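Local coordinates for protein mycobacterial cidal antitoxin MbcA (PDB 6FKG) that neutralizes its cognate toxin MbcT, as the antitoxin of a type II toxin-antitoxin system, by blocking access to the toxin active site, at residues S33-A38 and V46-N51. Residues are numbered along the deposited sequence; the frame is centred on the assembly and turned at random.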
loop_
_atom_site.group_PDB
_atom_site.type_symbol
_atom_site.label_atom_id
_atom_site.label_comp_id
_atom_site.label_asym_id
_atom_site.label_seq_id
_atom_site.Cartn_x
_atom_site.Cartn_y
_atom_site.Cartn_z
ATOM N N SER C 33 -21.774 16.420 -13.284
ATOM C CA SER C 33 -22.591 17.630 -13.281
ATOM C C SER C 33 -24.049 17.216 -13.316
ATOM O O SER C 33 -24.370 16.107 -13.772
ATOM C CB SER C 33 -22.264 18.515 -14.485
ATOM O OG SER C 33 -22.648 17.854 -15.683
ATOM N N PRO C 34 -24.941 18.090 -12.837
ATOM C CA PRO C 34 -26.382 17.826 -12.934
ATOM C C PRO C 34 -26.846 17.627 -14.382
ATOM O O PRO C 34 -27.688 16.759 -14.635
ATOM C CB PRO C 34 -27.008 19.083 -12.318
ATOM C CG PRO C 34 -25.971 19.575 -11.365
ATOM C CD PRO C 34 -24.654 19.298 -12.036
ATOM N N ARG C 35 -26.300 18.404 -15.319
ATOM C CA ARG C 35 -26.674 18.243 -16.720
ATOM C C ARG C 35 -26.272 16.864 -17.248
ATOM O O ARG C 35 -27.016 16.241 -18.006
ATOM C CB ARG C 35 -26.045 19.322 -17.601
ATOM C CG ARG C 35 -26.430 19.157 -19.069
ATOM C CD ARG C 35 -26.084 20.365 -19.926
ATOM N NE ARG C 35 -24.646 20.578 -20.024
ATOM C CZ ARG C 35 -23.878 20.090 -20.995
ATOM N NH1 ARG C 35 -24.408 19.352 -21.966
ATOM N NH2 ARG C 35 -22.576 20.341 -20.993
ATOM N N SER C 36 -25.096 16.391 -16.846
ATOM C CA SER C 36 -24.637 15.071 -17.274
ATOM C C SER C 36 -25.556 13.958 -16.758
ATOM O O SER C 36 -25.821 12.976 -17.466
ATOM C CB SER C 36 -23.193 14.840 -16.821
ATOM O OG SER C 36 -22.310 15.684 -17.554
ATOM N N VAL C 37 -26.053 14.105 -15.532
ATOM C CA VAL C 37 -26.975 13.109 -14.980
ATOM C C VAL C 37 -28.309 13.150 -15.722
ATOM O O VAL C 37 -28.876 12.107 -16.059
ATOM C CB VAL C 37 -27.211 13.324 -13.468
ATOM C CG1 VAL C 37 -28.325 12.408 -12.958
ATOM C CG2 VAL C 37 -25.926 13.086 -12.697
ATOM N N ALA C 38 -28.803 14.359 -15.977
ATOM C CA ALA C 38 -30.071 14.528 -16.677
ATOM C C ALA C 38 -30.008 13.911 -18.069
ATOM O O ALA C 38 -30.937 13.218 -18.482
ATOM C CB ALA C 38 -30.456 16.013 -16.771
ATOM N N VAL C 46 -23.186 11.313 -23.262
ATOM C CA VAL C 46 -22.515 12.112 -22.239
ATOM C C VAL C 46 -20.995 11.918 -22.310
ATOM O O VAL C 46 -20.455 10.956 -21.758
ATOM C CB VAL C 46 -23.024 11.750 -20.823
ATOM C CG1 VAL C 46 -22.306 12.570 -19.752
ATOM C CG2 VAL C 46 -24.543 11.960 -20.737
ATOM N N PRO C 47 -20.293 12.835 -22.990
ATOM C CA PRO C 47 -18.829 12.705 -23.080
ATOM C C PRO C 47 -18.122 13.136 -21.799
ATOM O O PRO C 47 -16.945 12.822 -21.616
ATOM C CB PRO C 47 -18.472 13.636 -24.239
ATOM C CG PRO C 47 -19.542 14.702 -24.162
ATOM C CD PRO C 47 -20.794 13.966 -23.782
ATOM N N GLN C 48 -18.833 13.843 -20.921
ATOM C CA GLN C 48 -18.237 14.353 -19.685
ATOM C C GLN C 48 -18.079 13.253 -18.648
ATOM O O GLN C 48 -18.639 12.161 -18.802
ATOM C CB GLN C 48 -19.085 15.494 -19.099
ATOM C CG GLN C 48 -19.201 16.718 -20.001
ATOM C CD GLN C 48 -20.347 16.612 -20.993
ATOM O OE1 GLN C 48 -21.031 15.590 -21.063
ATOM N NE2 GLN C 48 -20.563 17.676 -21.767
ATOM N N ARG C 49 -17.318 13.558 -17.595
ATOM C CA ARG C 49 -17.112 12.647 -16.467
ATOM C C ARG C 49 -18.414 12.224 -15.798
ATOM O O ARG C 49 -19.229 13.061 -15.405
ATOM C CB ARG C 49 -16.198 13.292 -15.420
ATOM C CG ARG C 49 -16.574 14.730 -15.073
ATOM C CD ARG C 49 -15.731 15.292 -13.934
ATOM N NE ARG C 49 -16.381 15.144 -12.632
ATOM C CZ ARG C 49 -17.307 15.972 -12.148
ATOM N NH1 ARG C 49 -17.705 17.024 -12.853
ATOM N NH2 ARG C 49 -17.834 15.754 -10.950
ATOM N N LEU C 50 -18.602 10.916 -15.661
ATOM C CA LEU C 50 -19.762 10.386 -14.949
ATOM C C LEU C 50 -19.489 8.960 -14.502
ATOM O O LEU C 50 -19.137 8.107 -15.316
ATOM C CB LEU C 50 -21.013 10.429 -15.824
ATOM C CG LEU C 50 -22.271 9.890 -15.138
ATOM C CD1 LEU C 50 -23.468 10.789 -15.412
ATOM C CD2 LEU C 50 -22.562 8.464 -15.591
ATOM N N ASN C 51 -19.657 8.704 -13.212
ATOM C CA ASN C 51 -19.376 7.374 -12.690
ATOM C C ASN C 51 -20.616 6.495 -12.810
ATOM O O ASN C 51 -21.498 6.525 -11.956
ATOM C CB ASN C 51 -18.889 7.447 -11.237
ATOM C CG ASN C 51 -18.284 6.133 -10.766
ATOM O OD1 ASN C 51 -18.701 5.064 -11.202
ATOM N ND2 ASN C 51 -17.291 6.210 -9.894
HETATM O O HOH W 1 -20.215 15.610 -15.714
#
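Water 1 joins the first turn of helix 34-41 to the loop that leads into helix 52-65. It accepts from Ser33 N (3.0 Å) and donates to Arg49 O (2.8 Å). Its third partner is Ser36 OG, also at 2.8 Å. Ser33 is the N-cap residue, and its OG shares a hydrogen bond of 2.9 Å with Ser36 OG. The Ser36 hydroxyl stands anti to its own carbonyl carbon (chi1 -69°), which brings it within bonding distance of both Ser33 OG and the water.

Val46, Gln48 and Leu50 pack against this buried serine with their carbon atoms. Val46 CG1 touches Ser36 CB at 3.8 Å, while Val46 CG2 leans on Ser36 O. Gln48 CB lies 3.6 Å from Ser36 OG. Leu50 CD1 reaches Ser36 O (3.8 Å) and, more loosely, Val37 CG2. Val37 also packs on Tyr23 and Val26 of helix 23-30, and Leu50 on Trp40.

The polar ends of Arg35, Gln48 and Arg49 have their strongest partners outside the two segments. Arg35 and Gln48 cross nearly at right angles, their guanidinium and amide planes 88° apart. Arg35 NH2 and Gln48 NE2 are both donors, 3.4 Å apart, and do not bond each other. Asp119 of the neighbouring MbcT chain takes both, OD2 in a salt bridge with Arg35 NH2 and OD1 in a hydrogen bond from Gln48 NE2. The Arg49 side chain bends at chi3 and forms a salt bridge with Asp31.

The two segments are thus bridged by water and side-chain packing. The two donors, side by side, serve one toxin carboxylate, which probably makes their close approach tolerable; Arg35 balances its charge.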